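Side-chain contacts in 3-dehydroquinate dehydratase (Clostridium difficile, PDB 4H3D), which catalyses the cis-dehydration of 3-dehydroquinate to 3-dehydroshikimate, the third step of the chorismate pathway, through an imine formed with an active-site lysine: residues K39-A44 with I241-L246; I48-V53 with L227-A232. All blocks are in the same frame, centred on the assembly; numbering follows the deposited sequence. Where two conformers were deposited one is given.

Contact 1. Residues K39-A44 with I241-L246; sequences KELKDA and ISFKEL
F243 sets the far end of its ring against L41 and A44, joining two outer parts of the TIM barrel: the C-terminal helix 243-256, after the last barrel strand, and helix 31-41, after the first, with the turn that starts at L41. In the second segment, I241 takes no part in the junction; it packs on R217 and L218 and also on L252 of the second subunit, so the start of the segment borders the dimer interface. S242 holds the N-cap position of helix 243-256, and its O accepts a bond from L246 N at 3.0 Å, which closes the first helical turn. F243 follows and carries nearly all of this segment's share of the contact. Its CG sits between the backbone N and the carbonyl carbon (chi1 77°), and this throws the ring off the helix toward the other segment. The far end of the ring does the touching: CE2 meets L41 CD2 at 3.7 Å, approached obliquely, while CE1 and CZ lie on the side of A44. Both L41 and F243 also rest on V24 of strand 21-26, so the ring packs where both elements meet that strand. K244 CG sits over one face of the F243 ring, 4.0 Å above the plane and displaced toward the rim. K244 NZ stays 6.8 Å from E40 OE2, too far for a salt bridge, though a weak long-range attraction is possible. L246 then turns to L218, inside the subunit. On the first segment a type I turn from L41 to A44 brings A44 round to the ring, and this residue supplies the tightest touch: A44 CB abuts the ring edge, close to its plane, 3.3 Å from F243 CE1.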
loop_
_atom_site.group_PDB
_atom_site.type_symbol
_atom_site.label_atom_id
_atom_site.label_comp_id
_atom_site.label_asym_id
_atom_site.label_seq_id
_atom_site.Cartn_x
_atom_site.Cartn_y
_atom_site.Cartn_z
ATOM N N LYS B 39 8.697 26.292 -9.903
ATOM C CA LYS B 39 10.072 26.007 -10.344
ATOM C C LYS B 39 10.641 24.748 -9.680
ATOM O O LYS B 39 11.465 24.060 -10.266
ATOM C CB LYS B 39 10.964 27.239 -10.157
ATOM C CG LYS B 39 10.581 28.350 -11.149
ATOM C CD LYS B 39 11.095 29.732 -10.777
ATOM C CE LYS B 39 12.586 29.868 -10.925
ATOM N NZ LYS B 39 13.000 31.271 -10.635
ATOM N N GLU B 40 10.172 24.430 -8.477
ATOM C CA GLU B 40 10.578 23.197 -7.802
ATOM C C GLU B 40 9.901 21.958 -8.433
ATOM O O GLU B 40 10.364 20.827 -8.248
ATOM C CB GLU B 40 10.224 23.254 -6.311
ATOM C CG GLU B 40 10.981 24.307 -5.515
ATOM C CD GLU B 40 12.466 24.006 -5.400
ATOM O OE1 GLU B 40 13.253 24.964 -5.241
ATOM O OE2 GLU B 40 12.847 22.818 -5.476
ATOM N N LEU B 41 8.808 22.163 -9.168
ATOM C CA LEU B 41 8.057 21.042 -9.749
ATOM C C LEU B 41 8.214 20.863 -11.262
ATOM O O LEU B 41 7.848 19.817 -11.796
ATOM C CB LEU B 41 6.559 21.223 -9.466
ATOM C CG LEU B 41 6.080 21.346 -8.021
ATOM C CD1 LEU B 41 4.566 21.644 -7.988
ATOM C CD2 LEU B 41 6.406 20.096 -7.227
ATOM N N LYS B 42 8.760 21.856 -11.952
ATOM C CA LYS B 42 8.768 21.828 -13.419
ATOM C C LYS B 42 9.541 20.678 -14.080
ATOM O O LYS B 42 9.203 20.283 -15.204
ATOM C CB LYS B 42 9.230 23.168 -14.011
ATOM C CG LYS B 42 10.725 23.324 -14.177
ATOM C CD LYS B 42 11.061 24.553 -15.024
ATOM C CE LYS B 42 11.117 25.819 -14.207
ATOM N NZ LYS B 42 12.367 25.849 -13.404
ATOM N N ASP B 43 10.568 20.149 -13.409
ATOM C CA ASP B 43 11.386 19.098 -14.007
ATOM C C ASP B 43 11.511 17.841 -13.138
ATOM O O ASP B 43 12.461 17.067 -13.284
ATOM C CB ASP B 43 12.769 19.646 -14.339
ATOM C CG ASP B 43 13.531 18.754 -15.304
ATOM O OD1 ASP B 43 12.885 17.946 -16.001
ATOM O OD2 ASP B 43 14.766 18.869 -15.380
ATOM N N ALA B 44 10.540 17.626 -12.260
ATOM C CA ALA B 44 10.523 16.445 -11.404
ATOM C C ALA B 44 9.623 15.402 -12.070
ATOM O O ALA B 44 8.916 15.711 -13.030
ATOM C CB ALA B 44 10.010 16.805 -10.030
ATOM N N ILE B 241 2.239 11.990 1.493
ATOM C CA ILE B 241 3.455 11.332 1.029
ATOM C C ILE B 241 4.103 12.286 0.024
ATOM O O ILE B 241 3.418 12.799 -0.857
ATOM C CB ILE B 241 3.130 9.928 0.416
ATOM C CG1 ILE B 241 4.375 9.266 -0.173
ATOM C CG2 ILE B 241 2.080 10.032 -0.657
ATOM C CD1 ILE B 241 4.120 7.840 -0.629
ATOM N N SER B 242 5.400 12.566 0.176
ATOM C CA SER B 242 6.078 13.480 -0.760
ATOM C C SER B 242 6.026 12.816 -2.131
ATOM O O SER B 242 6.110 11.575 -2.236
ATOM C CB SER B 242 7.514 13.745 -0.341
ATOM O OG SER B 242 8.324 12.620 -0.598
ATOM N N PHE B 243 5.907 13.622 -3.173
ATOM C CA PHE B 243 5.684 13.092 -4.518
ATOM C C PHE B 243 6.809 12.211 -5.058
ATOM O O PHE B 243 6.545 11.290 -5.838
ATOM C CB PHE B 243 5.302 14.216 -5.507
ATOM C CG PHE B 243 6.453 15.065 -5.963
ATOM C CD1 PHE B 243 7.177 14.712 -7.091
ATOM C CD2 PHE B 243 6.786 16.233 -5.297
ATOM C CE1 PHE B 243 8.234 15.496 -7.526
ATOM C CE2 PHE B 243 7.838 17.017 -5.728
ATOM C CZ PHE B 243 8.561 16.649 -6.840
ATOM N N LYS B 244 8.044 12.469 -4.633
ATOM C CA LYS B 244 9.193 11.657 -5.069
ATOM C C LYS B 244 9.044 10.236 -4.534
ATOM O O LYS B 244 9.213 9.249 -5.264
ATOM C CB LYS B 244 10.514 12.246 -4.570
ATOM C CG LYS B 244 10.845 13.617 -5.130
ATOM C CD LYS B 244 12.134 14.180 -4.525
ATOM C CE LYS B 244 12.348 15.623 -4.938
ATOM N NZ LYS B 244 13.656 16.172 -4.445
ATOM N N GLU B 245 8.721 10.140 -3.255
ATOM C CA GLU B 245 8.560 8.848 -2.617
ATOM C C GLU B 245 7.318 8.134 -3.153
ATOM O O GLU B 245 7.304 6.909 -3.291
ATOM C CB GLU B 245 8.537 9.018 -1.098
ATOM C CG GLU B 245 9.874 9.567 -0.571
ATOM C CD GLU B 245 9.939 9.697 0.941
ATOM O OE1 GLU B 245 8.877 9.683 1.594
ATOM O OE2 GLU B 245 11.067 9.824 1.473
ATOM N N LEU B 246 6.289 8.902 -3.497
ATOM C CA LEU B 246 5.077 8.330 -4.055
ATOM C C LEU B 246 5.396 7.755 -5.440
ATOM O O LEU B 246 4.935 6.656 -5.799
ATOM C CB LEU B 246 3.978 9.398 -4.127
ATOM C CG LEU B 246 2.585 8.981 -4.590
ATOM C CD1 LEU B 246 2.097 7.838 -3.747
ATOM C CD2 LEU B 246 1.585 10.195 -4.533
#

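Contact 2. Residues I48-V53 with L227-A232; sequences IIEWRV and LTFGAA. With SHL (5-hydroxy-6-methyl-4-oxo-4H-pyran-2-carboxylic acid), chain I.
A carboxylate oxygen rests against an aromatic ring here: E50 OE1, on a residue that binds 3-dehydroquinate, lies 3.8 Å from CE2 of F229, part of the ligand pocket. The approach is oblique, the carboxylate and ring planes 43° apart. Strands 48-52 and 227-229 are not neighbours in the barrel sheet; strand 21-26 runs between them, so they meet through side chains reaching across the interior, where C23 touches both E50 and F229. E50 reaches the ring as an extended chain, CG anti to the backbone N (chi1 173°), and its OE2 is hydrogen-bonded to T84 OG1, which limits how the carboxylate can turn. Deeper in the barrel, in the conformer given, I48 CD1 lies 3.6 Å from L227 CD1, an apolar contact that the second conformer of L227 makes less certain. On the ligand side, the F229 ring takes the exocyclic carbon CAL over one face, 3.5 Å above the plane toward the rim, and F229 CB lies 3.4 Å from SHL OAD. K174, the Schiff-base lysine, makes a cation-pi contact with the same ring. F229 thus offers the ligand an apolar face, while R86, H147, R217 and Q240 hold its polar groups by hydrogen bonds.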
loop_
_atom_site.group_PDB
_atom_site.type_symbol
_atom_site.label_atom_id
_atom_site.label_comp_id
_atom_site.label_asym_id
_atom_site.label_seq_id
_atom_site.Cartn_x
_atom_site.Cartn_y
_atom_site.Cartn_z
ATOM N N ILE B 48 0.947 15.844 -13.156
ATOM C CA ILE B 48 0.021 16.963 -13.181
ATOM C C ILE B 48 0.309 17.879 -12.011
ATOM O O ILE B 48 0.676 17.419 -10.923
ATOM C CB ILE B 48 -1.441 16.448 -13.024
ATOM C CG1 ILE B 48 -1.800 15.483 -14.162
ATOM C CG2 ILE B 48 -2.451 17.613 -12.944
ATOM C CD1 ILE B 48 -3.149 14.797 -13.982
ATOM N N ILE B 49 0.149 19.172 -12.242
ATOM C CA ILE B 49 0.298 20.170 -11.211
ATOM C C ILE B 49 -1.090 20.768 -10.941
ATOM O O ILE B 49 -1.821 21.065 -11.873
ATOM C CB ILE B 49 1.270 21.279 -11.623
ATOM C CG1 ILE B 49 2.697 20.725 -11.671
ATOM C CG2 ILE B 49 1.190 22.442 -10.642
ATOM C CD1 ILE B 49 3.763 21.720 -12.192
ATOM N N GLU B 50 -1.451 20.878 -9.663
ATOM C CA GLU B 50 -2.720 21.468 -9.256
ATOM C C GLU B 50 -2.455 22.810 -8.623
ATOM O O GLU B 50 -1.635 22.912 -7.728
ATOM C CB GLU B 50 -3.439 20.574 -8.224
ATOM C CG GLU B 50 -4.706 21.220 -7.608
ATOM C CD GLU B 50 -5.381 20.339 -6.537
ATOM O OE1 GLU B 50 -4.670 19.827 -5.644
ATOM O OE2 GLU B 50 -6.619 20.170 -6.598
ATOM N N TRP B 51 -3.124 23.851 -9.093
ATOM C CA TRP B 51 -3.032 25.140 -8.430
ATOM C C TRP B 51 -4.237 25.289 -7.521
ATOM O O TRP B 51 -5.386 25.394 -7.994
ATOM C CB TRP B 51 -2.933 26.301 -9.423
ATOM C CG TRP B 51 -2.829 27.637 -8.755
ATOM C CD1 TRP B 51 -2.335 27.892 -7.503
ATOM C CD2 TRP B 51 -3.146 28.928 -9.325
ATOM N NE1 TRP B 51 -2.376 29.248 -7.240
ATOM C CE2 TRP B 51 -2.849 29.904 -8.345
ATOM C CE3 TRP B 51 -3.650 29.346 -10.553
ATOM C CZ2 TRP B 51 -3.055 31.258 -8.557
ATOM C CZ3 TRP B 51 -3.850 30.701 -10.757
ATOM C CH2 TRP B 51 -3.560 31.635 -9.762
ATOM N N ARG B 52 -3.973 25.255 -6.203
ATOM C CA ARG B 52 -4.990 25.446 -5.178
ATOM C C ARG B 52 -5.093 26.930 -4.978
ATOM O O ARG B 52 -4.480 27.488 -4.080
ATOM C CB ARG B 52 -4.603 24.759 -3.859
ATOM C CG ARG B 52 -4.922 23.263 -3.802
ATOM C CD ARG B 52 -6.397 23.042 -3.626
ATOM N NE ARG B 52 -6.881 23.729 -2.419
ATOM C CZ ARG B 52 -6.877 23.199 -1.197
ATOM N NH1 ARG B 52 -6.428 21.960 -1.006
ATOM N NH2 ARG B 52 -7.332 23.906 -0.159
ATOM N N VAL B 53 -5.904 27.549 -5.833
ATOM C CA VAL B 53 -6.047 28.996 -5.900
ATOM C C VAL B 53 -6.736 29.605 -4.669
ATOM O O VAL B 53 -6.587 30.795 -4.405
ATOM C CB VAL B 53 -6.780 29.387 -7.204
ATOM C CG1 VAL B 53 -8.259 29.036 -7.116
ATOM C CG2 VAL B 53 -6.588 30.873 -7.528
ATOM N N LEU B 227 -5.700 8.711 -10.351
ATOM C CA LEU B 227 -4.850 9.849 -10.000
ATOM C C LEU B 227 -4.585 9.839 -8.484
ATOM O O LEU B 227 -5.509 9.608 -7.691
ATOM C CB LEU B 227 -5.570 11.142 -10.401
ATOM C CG LEU B 227 -4.788 12.444 -10.399
ATOM C CD1 LEU B 227 -3.664 12.348 -11.394
ATOM C CD2 LEU B 227 -5.665 13.613 -10.728
ATOM N N THR B 228 -3.338 10.082 -8.083
ATOM C CA THR B 228 -2.976 10.092 -6.689
ATOM C C THR B 228 -2.228 11.405 -6.419
ATOM O O THR B 228 -1.520 11.915 -7.287
ATOM C CB THR B 228 -2.170 8.851 -6.289
ATOM O OG1 THR B 228 -1.888 8.900 -4.886
ATOM C CG2 THR B 228 -0.881 8.748 -7.090
ATOM N N PHE B 229 -2.425 11.957 -5.231
ATOM C CA PHE B 229 -1.858 13.252 -4.881
ATOM C C PHE B 229 -0.687 13.150 -3.906
ATOM O O PHE B 229 -0.787 12.533 -2.846
ATOM C CB PHE B 229 -2.960 14.147 -4.296
ATOM C CG PHE B 229 -4.015 14.546 -5.304
ATOM C CD1 PHE B 229 -4.966 13.638 -5.734
ATOM C CD2 PHE B 229 -4.054 15.828 -5.814
ATOM C CE1 PHE B 229 -5.942 14.014 -6.674
ATOM C CE2 PHE B 229 -5.027 16.204 -6.746
ATOM C CZ PHE B 229 -5.963 15.289 -7.169
ATOM N N GLY B 230 0.424 13.763 -4.277
ATOM C CA GLY B 230 1.623 13.780 -3.438
ATOM C C GLY B 230 1.848 15.195 -2.922
ATOM O O GLY B 230 1.326 16.155 -3.477
ATOM N N ALA B 231 2.603 15.323 -1.843
ATOM C CA ALA B 231 2.901 16.631 -1.284
ATOM C C ALA B 231 4.202 17.139 -1.908
ATOM O O ALA B 231 5.094 16.343 -2.236
ATOM C CB ALA B 231 3.031 16.534 0.234
ATOM N N ALA B 232 4.313 18.455 -2.073
ATOM C CA ALA B 232 5.513 19.066 -2.664
ATOM C C ALA B 232 6.722 18.853 -1.766
ATOM O O ALA B 232 7.748 18.329 -2.202
ATOM C CB ALA B 232 5.298 20.545 -2.901
HETATM O OAD SHL I . -4.208 14.610 -1.120
HETATM C CAH SHL I . -5.133 14.938 -0.335
HETATM O OAA SHL I . -4.996 14.829 0.910
HETATM C CAK SHL I . -6.366 15.453 -0.897
HETATM O OAG SHL I . -6.471 15.550 -2.326
HETATM C CAF SHL I . -7.576 16.226 -2.883
HETATM C CAL SHL I . -7.601 16.433 -4.222
HETATM C CAJ SHL I . -8.498 16.718 -2.028
HETATM O OAC SHL I . -9.543 17.386 -2.512
HETATM C CAI SHL I . -8.389 16.542 -0.678
HETATM C CAE SHL I . -7.346 15.915 -0.118
HETATM O OAB SHL I . -9.334 17.003 0.127
#

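Overall arrangement
Both contacts are buried, but at different depths: contact 2 lies inside the barrel near the centre of the chain and contact 1 farther out, where helices cover the strands, with their centres 10 Å apart. They use consecutive elements of the chain, helix 31-41 then strand 48-52, and strand 227-229 then helix 243-256. Strand 21-26 serves both. The two are linked directly by probable backbone hydrogen bonds, I241 O to A231 N at 2.8 Å and F243 N to A231 O at 3.0 Å. Contact 1 is wholly apolar, whereas contact 2 grades from aliphatic packing to polar groups beside the ligand.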